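Local coordinates for protein kinase (Staphylococcus aureus subsp. aureus Mu50, PDB 3PY9) that probably senses muropeptides through its extracellular PASTA repeats and passes the signal across the membrane to a serine/threonine kinase domain, at residues A[22-27]-A[62-67]; A[186-191]-A[197-202]. One frame throughout, in Å; residues are numbered along the deposited sequence.

Contact 1 (A[22-27]-A[62-67]); sequences QIFNKN and DSVDVV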
loop_
_atom_site.group_PDB
_atom_site.type_symbol
_atom_site.label_atom_id
_atom_site.label_comp_id
_atom_site.label_asym_id
_atom_site.label_seq_id
_atom_site.Cartn_x
_atom_site.Cartn_y
_atom_site.Cartn_z
ATOM N N GLN A 22 27.902 -11.123 52.586
ATOM C CA GLN A 22 27.321 -11.677 53.810
ATOM C C GLN A 22 27.570 -13.194 53.959
ATOM O O GLN A 22 28.066 -13.632 54.995
ATOM C CB GLN A 22 25.830 -11.339 53.878
ATOM C CG GLN A 22 25.535 -9.910 54.302
ATOM C CD GLN A 22 25.193 -9.795 55.778
ATOM O OE1 GLN A 22 24.920 -8.697 56.285
ATOM N NE2 GLN A 22 25.191 -10.932 56.480
ATOM N N ILE A 23 27.258 -13.994 52.937
ATOM C CA ILE A 23 27.554 -15.440 53.010
ATOM C C ILE A 23 29.065 -15.739 53.089
ATOM O O ILE A 23 29.473 -16.656 53.797
ATOM C CB ILE A 23 26.874 -16.266 51.858
ATOM C CG1 ILE A 23 25.357 -16.369 52.052
ATOM C CG2 ILE A 23 27.409 -17.678 51.778
ATOM C CD1 ILE A 23 24.570 -15.443 51.184
ATOM N N PHE A 24 29.888 -14.973 52.368
ATOM C CA PHE A 24 31.342 -15.196 52.367
ATOM C C PHE A 24 31.976 -14.871 53.723
ATOM O O PHE A 24 32.848 -15.621 54.195
ATOM C CB PHE A 24 32.066 -14.377 51.278
ATOM C CG PHE A 24 31.738 -14.780 49.847
ATOM C CD1 PHE A 24 31.399 -16.088 49.517
ATOM C CD2 PHE A 24 31.810 -13.838 48.832
ATOM C CE1 PHE A 24 31.110 -16.448 48.186
ATOM C CE2 PHE A 24 31.526 -14.180 47.507
ATOM C CZ PHE A 24 31.171 -15.485 47.179
ATOM N N ASN A 25 31.568 -13.754 54.328
ATOM C CA ASN A 25 32.142 -13.318 55.600
ATOM C C ASN A 25 31.844 -14.329 56.689
ATOM O O ASN A 25 32.742 -14.770 57.412
ATOM C CB ASN A 25 31.597 -11.954 56.017
ATOM C CG ASN A 25 32.167 -10.819 55.203
ATOM O OD1 ASN A 25 33.192 -10.970 54.522
ATOM N ND2 ASN A 25 31.511 -9.664 55.272
ATOM N N LYS A 26 30.567 -14.691 56.776
ATOM C CA LYS A 26 30.089 -15.747 57.653
ATOM C C LYS A 26 30.920 -17.027 57.524
ATOM O O LYS A 26 31.157 -17.714 58.519
ATOM C CB LYS A 26 28.591 -15.998 57.398
ATOM C CG LYS A 26 28.132 -17.475 57.344
ATOM C CD LYS A 26 28.079 -18.170 58.723
ATOM C CE LYS A 26 27.938 -19.694 58.585
ATOM N NZ LYS A 26 26.616 -20.078 58.013
ATOM N N ASN A 27 31.362 -17.329 56.308
ATOM C CA ASN A 27 32.153 -18.531 56.019
ATOM C C ASN A 27 33.673 -18.347 56.131
ATOM O O ASN A 27 34.433 -19.203 55.671
ATOM C CB ASN A 27 31.827 -19.025 54.599
ATOM C CG ASN A 27 30.890 -20.219 54.583
ATOM O OD1 ASN A 27 31.330 -21.371 54.492
ATOM N ND2 ASN A 27 29.598 -19.953 54.645
ATOM N N ASP A 62 40.686 -17.006 52.060
ATOM C CA ASP A 62 40.782 -16.879 50.603
ATOM C C ASP A 62 39.640 -15.972 50.142
ATOM O O ASP A 62 38.638 -15.848 50.846
ATOM C CB ASP A 62 40.670 -18.243 49.938
ATOM C CG ASP A 62 41.894 -19.108 50.134
ATOM O OD1 ASP A 62 42.951 -18.631 50.601
ATOM O OD2 ASP A 62 41.795 -20.302 49.805
ATOM N N SER A 63 39.799 -15.322 48.989
ATOM C CA SER A 63 38.707 -14.537 48.379
ATOM C C SER A 63 37.887 -15.383 47.428
ATOM O O SER A 63 38.323 -16.446 47.030
ATOM C CB SER A 63 39.238 -13.341 47.581
ATOM O OG SER A 63 40.180 -12.585 48.313
ATOM N N VAL A 64 36.711 -14.883 47.026
ATOM C CA VAL A 64 35.922 -15.550 46.005
ATOM C C VAL A 64 35.442 -14.509 45.018
ATOM O O VAL A 64 34.628 -13.645 45.357
ATOM C CB VAL A 64 34.707 -16.376 46.585
ATOM C CG1 VAL A 64 33.898 -17.005 45.435
ATOM C CG2 VAL A 64 35.171 -17.487 47.544
ATOM N N ASP A 65 35.945 -14.602 43.793
ATOM C CA ASP A 65 35.529 -13.706 42.711
ATOM C C ASP A 65 34.106 -13.994 42.284
ATOM O O ASP A 65 33.675 -15.137 42.312
ATOM C CB ASP A 65 36.466 -13.843 41.505
ATOM C CG ASP A 65 37.880 -13.423 41.821
ATOM O OD1 ASP A 65 38.103 -12.731 42.861
ATOM O OD2 ASP A 65 38.768 -13.772 41.014
ATOM N N VAL A 66 33.382 -12.956 41.873
ATOM C CA VAL A 66 31.988 -13.127 41.433
ATOM C C VAL A 66 31.741 -12.451 40.100
ATOM O O VAL A 66 32.302 -11.395 39.821
ATOM C CB VAL A 66 30.977 -12.600 42.483
ATOM C CG1 VAL A 66 31.145 -13.362 43.837
ATOM C CG2 VAL A 66 31.137 -11.096 42.686
ATOM N N VAL A 67 30.941 -13.100 39.259
ATOM C CA VAL A 67 30.473 -12.507 38.009
ATOM C C VAL A 67 28.992 -12.217 38.190
ATOM O O VAL A 67 28.260 -13.073 38.668
ATOM C CB VAL A 67 30.671 -13.450 36.814
ATOM C CG1 VAL A 67 30.313 -12.742 35.521
ATOM C CG2 VAL A 67 32.133 -13.988 36.751
#

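Contact 2 (A[186-191]-A[197-202]); sequences QSPKGK and STISFV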
loop_
_atom_site.group_PDB
_atom_site.type_symbol
_atom_site.label_atom_id
_atom_site.label_comp_id
_atom_site.label_asym_id
_atom_site.label_seq_id
_atom_site.Cartn_x
_atom_site.Cartn_y
_atom_site.Cartn_z
ATOM N N GLN A 186 -14.479 -5.621 -23.015
ATOM C CA GLN A 186 -14.032 -5.737 -21.615
ATOM C C GLN A 186 -12.528 -5.782 -21.510
ATOM O O GLN A 186 -11.863 -6.508 -22.247
ATOM C CB GLN A 186 -14.595 -6.998 -20.958
ATOM C CG GLN A 186 -14.309 -7.142 -19.445
ATOM C CD GLN A 186 -14.804 -8.481 -18.907
ATOM O OE1 GLN A 186 -15.803 -9.026 -19.406
ATOM N NE2 GLN A 186 -14.101 -9.030 -17.896
ATOM N N SER A 187 -12.007 -5.026 -20.554
ATOM C CA SER A 187 -10.588 -4.947 -20.320
ATOM C C SER A 187 -10.328 -4.698 -18.836
ATOM O O SER A 187 -10.842 -3.731 -18.280
ATOM C CB SER A 187 -10.015 -3.796 -21.149
ATOM O OG SER A 187 -8.619 -3.743 -21.008
ATOM N N PRO A 188 -9.534 -5.577 -18.192
ATOM C CA PRO A 188 -9.061 -6.866 -18.744
ATOM C C PRO A 188 -10.122 -7.972 -18.690
ATOM O O PRO A 188 -11.196 -7.763 -18.116
ATOM C CB PRO A 188 -7.877 -7.207 -17.840
ATOM C CG PRO A 188 -8.275 -6.626 -16.532
ATOM C CD PRO A 188 -8.957 -5.322 -16.863
ATOM N N LYS A 189 -9.818 -9.129 -19.282
ATOM C CA LYS A 189 -10.739 -10.289 -19.316
ATOM C C LYS A 189 -9.908 -11.529 -19.575
ATOM O O LYS A 189 -8.832 -11.421 -20.187
ATOM C CB LYS A 189 -11.780 -10.140 -20.462
ATOM C CG LYS A 189 -11.128 -10.234 -21.873
ATOM C CD LYS A 189 -12.031 -9.738 -22.999
ATOM C CE LYS A 189 -11.225 -9.662 -24.306
ATOM N NZ LYS A 189 -11.158 -11.009 -24.898
ATOM N N GLY A 190 -10.402 -12.686 -19.141
ATOM C CA GLY A 190 -9.775 -13.982 -19.456
ATOM C C GLY A 190 -8.391 -14.213 -18.871
ATOM O O GLY A 190 -7.556 -14.942 -19.443
ATOM N N LYS A 191 -8.171 -13.626 -17.696
ATOM C CA LYS A 191 -6.840 -13.364 -17.163
ATOM C C LYS A 191 -6.980 -13.162 -15.658
ATOM O O LYS A 191 -7.926 -12.531 -15.231
ATOM C CB LYS A 191 -6.396 -12.013 -17.754
ATOM C CG LYS A 191 -4.956 -11.882 -18.134
ATOM C CD LYS A 191 -4.552 -10.404 -18.267
ATOM C CE LYS A 191 -5.022 -9.782 -19.581
ATOM N NZ LYS A 191 -4.083 -8.679 -20.042
ATOM N N SER A 197 -8.652 -4.735 -8.705
ATOM C CA SER A 197 -8.348 -4.003 -9.921
ATOM C C SER A 197 -9.630 -3.441 -10.538
ATOM O O SER A 197 -10.737 -3.915 -10.243
ATOM C CB SER A 197 -7.683 -4.939 -10.946
ATOM O OG SER A 197 -6.390 -5.323 -10.531
ATOM N N THR A 198 -9.466 -2.448 -11.407
ATOM C CA THR A 198 -10.606 -1.859 -12.143
ATOM C C THR A 198 -10.800 -2.588 -13.479
ATOM O O THR A 198 -9.875 -2.651 -14.285
ATOM C CB THR A 198 -10.361 -0.384 -12.441
ATOM O OG1 THR A 198 -10.103 0.311 -11.214
ATOM C CG2 THR A 198 -11.592 0.247 -13.181
ATOM N N ILE A 199 -11.994 -3.140 -13.686
ATOM C CA ILE A 199 -12.391 -3.731 -14.979
ATOM C C ILE A 199 -13.261 -2.738 -15.758
ATOM O O ILE A 199 -14.258 -2.233 -15.222
ATOM C CB ILE A 199 -13.140 -5.075 -14.788
ATOM C CG1 ILE A 199 -12.488 -5.922 -13.660
ATOM C CG2 ILE A 199 -13.206 -5.861 -16.103
ATOM C CD1 ILE A 199 -10.975 -6.226 -13.847
ATOM N N SER A 200 -12.859 -2.452 -17.004
ATOM C CA SER A 200 -13.539 -1.460 -17.865
ATOM C C SER A 200 -14.405 -2.109 -18.952
ATOM O O SER A 200 -13.962 -3.015 -19.660
ATOM C CB SER A 200 -12.522 -0.515 -18.512
ATOM O OG SER A 200 -11.720 0.128 -17.534
ATOM N N PHE A 201 -15.634 -1.621 -19.075
ATOM C CA PHE A 201 -16.647 -2.209 -19.954
ATOM C C PHE A 201 -17.174 -1.197 -20.954
ATOM O O PHE A 201 -17.406 -0.040 -20.612
ATOM C CB PHE A 201 -17.834 -2.706 -19.124
ATOM C CG PHE A 201 -17.581 -3.996 -18.419
ATOM C CD1 PHE A 201 -17.845 -5.199 -19.047
ATOM C CD2 PHE A 201 -17.091 -4.006 -17.118
ATOM C CE1 PHE A 201 -17.631 -6.404 -18.398
ATOM C CE2 PHE A 201 -16.855 -5.219 -16.452
ATOM C CZ PHE A 201 -17.115 -6.408 -17.088
ATOM N N VAL A 202 -17.346 -1.635 -22.193
ATOM C CA VAL A 202 -18.138 -0.874 -23.151
ATOM C C VAL A 202 -19.419 -1.655 -23.357
ATOM O O VAL A 202 -19.389 -2.843 -23.705
ATOM C CB VAL A 202 -17.382 -0.580 -24.462
ATOM C CG1 VAL A 202 -18.290 0.162 -25.458
ATOM C CG2 VAL A 202 -16.105 0.229 -24.162
HETATM O O HOH W 1 -9.653 -1.189 -16.492
#

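Contact 1 (A[22-27]-A[62-67])
Phe24, near the C-terminal end of helix 17-26, and Val64, near the start of strand 63-69, mark the closest approach of the two backbones, with CA atoms 7.8 Å apart. At that spacing the main chains do not touch, and the contact is made chiefly by the ring of Phe24 and the two valines Val64 and Val66. The helix runs to Lys26, and Asn27, the first residue to leave helical geometry, makes weak backbone bonds from N to Ile23 O and Phe24 O. On the strand, Val64 and Val66 direct their CB atoms at the helix, whereas Ser63 and Asp65 turn theirs to the other face.

One aromatic ring carries the contact. Phe24 holds CG anti to its carbonyl carbon (chi1 -66°), which sends the ring out from the helix onto the two valines. Val64 lies over one face as a CH-pi contact: its CB sits 4.0 Å from the ring centroid, displaced toward the rim, and its CG1 comes within 3.6 Å of Phe24 CZ.

The pairing of helix and sheet seen here is basic to the PASTA domain, in which a helix packs on a three-stranded sheet. Strand 63-69 is the middle strand, flanked by 30-37, which runs parallel to it, and 47-51, which runs antiparallel.

Val66, two residues on, meets the ring differently. Its CG1 lies at the edge, near the ring plane, 3.8 Å from Phe24 CE2; the torsion that sets this methyl anti to the carbonyl carbon brings it to the ring's rim, and the two side chains run past one another in opposite senses. Val12 and Leu31 also pack against Phe24, while Ile47 and Thr50 touch Val66.

Contact 2 (A[186-191]-A[197-202])
Gln186 and Phe201 run alongside each other in the same direction, as a non-hydrogen-bonded pair between two antiparallel strands of a PASTA-domain sheet. The glutamine is extended, with CG anti to the backbone N (chi1 -174°), and its chain runs over one face of the phenylalanine ring. CG stands 4.0 Å from the Phe201 ring centroid in a CH-pi contact. Farther out, the amide is turned 38° from the ring plane, and Gln186 OE1 comes to 3.4 Å from Phe201 CE1. Both polar atoms of this buried amide have partners: OE1 accepts from Phe149 N, and NE2 donates to Glu147 O and to a lone pair of Pro188 O, in that carbonyl's plane, at 3.2 Å, although Pro188 O is tilted out of the amide plane of Gln186. Together these bonds would fix the rotation of the amide. The Phe201 ring also meets Phe154 edge-to-face.

Past a cis peptide bond, Pro188 lies roughly perpendicular to the Ile199 side chain, its CD 3.7 Å from Ile199 CD1. The other branch of the isoleucine, CG2, touches Gln186 CG and also lies against Pro188 O.

Ser187 and Ser200 form the adjoining hydrogen-bonded pair, with their side chains on the sheet face away from Phe201. Ser200 N reaches Ser187 O at 2.7 Å, nearly straight at 169°, and Ser187 N returns a bond to Ser200 O. One water joins Ser200 OG to Thr198 O, 2.7 Å from each atom.

Contacts 1 and 2 lie in different PASTA repeats of one chain, and together they sample how a modular receptor builds length from a small domain. Contact 1 falls in the range 7-70 and contact 2 in 144-205; a further PASTA range, 75-138, comes between them along the chain. Their centres are 81 Å apart and their nearest atoms about 59 Å apart, so the two do not touch. Each nevertheless involves the middle strand of an equivalent three-stranded mixed sheet: 63-69 meets helix 17-26, whereas 198-204 pairs with its antiparallel neighbour 183-187. The separation reflects an elongated extracellular region, consistent with repeats that reach outward from the membrane toward the cell wall.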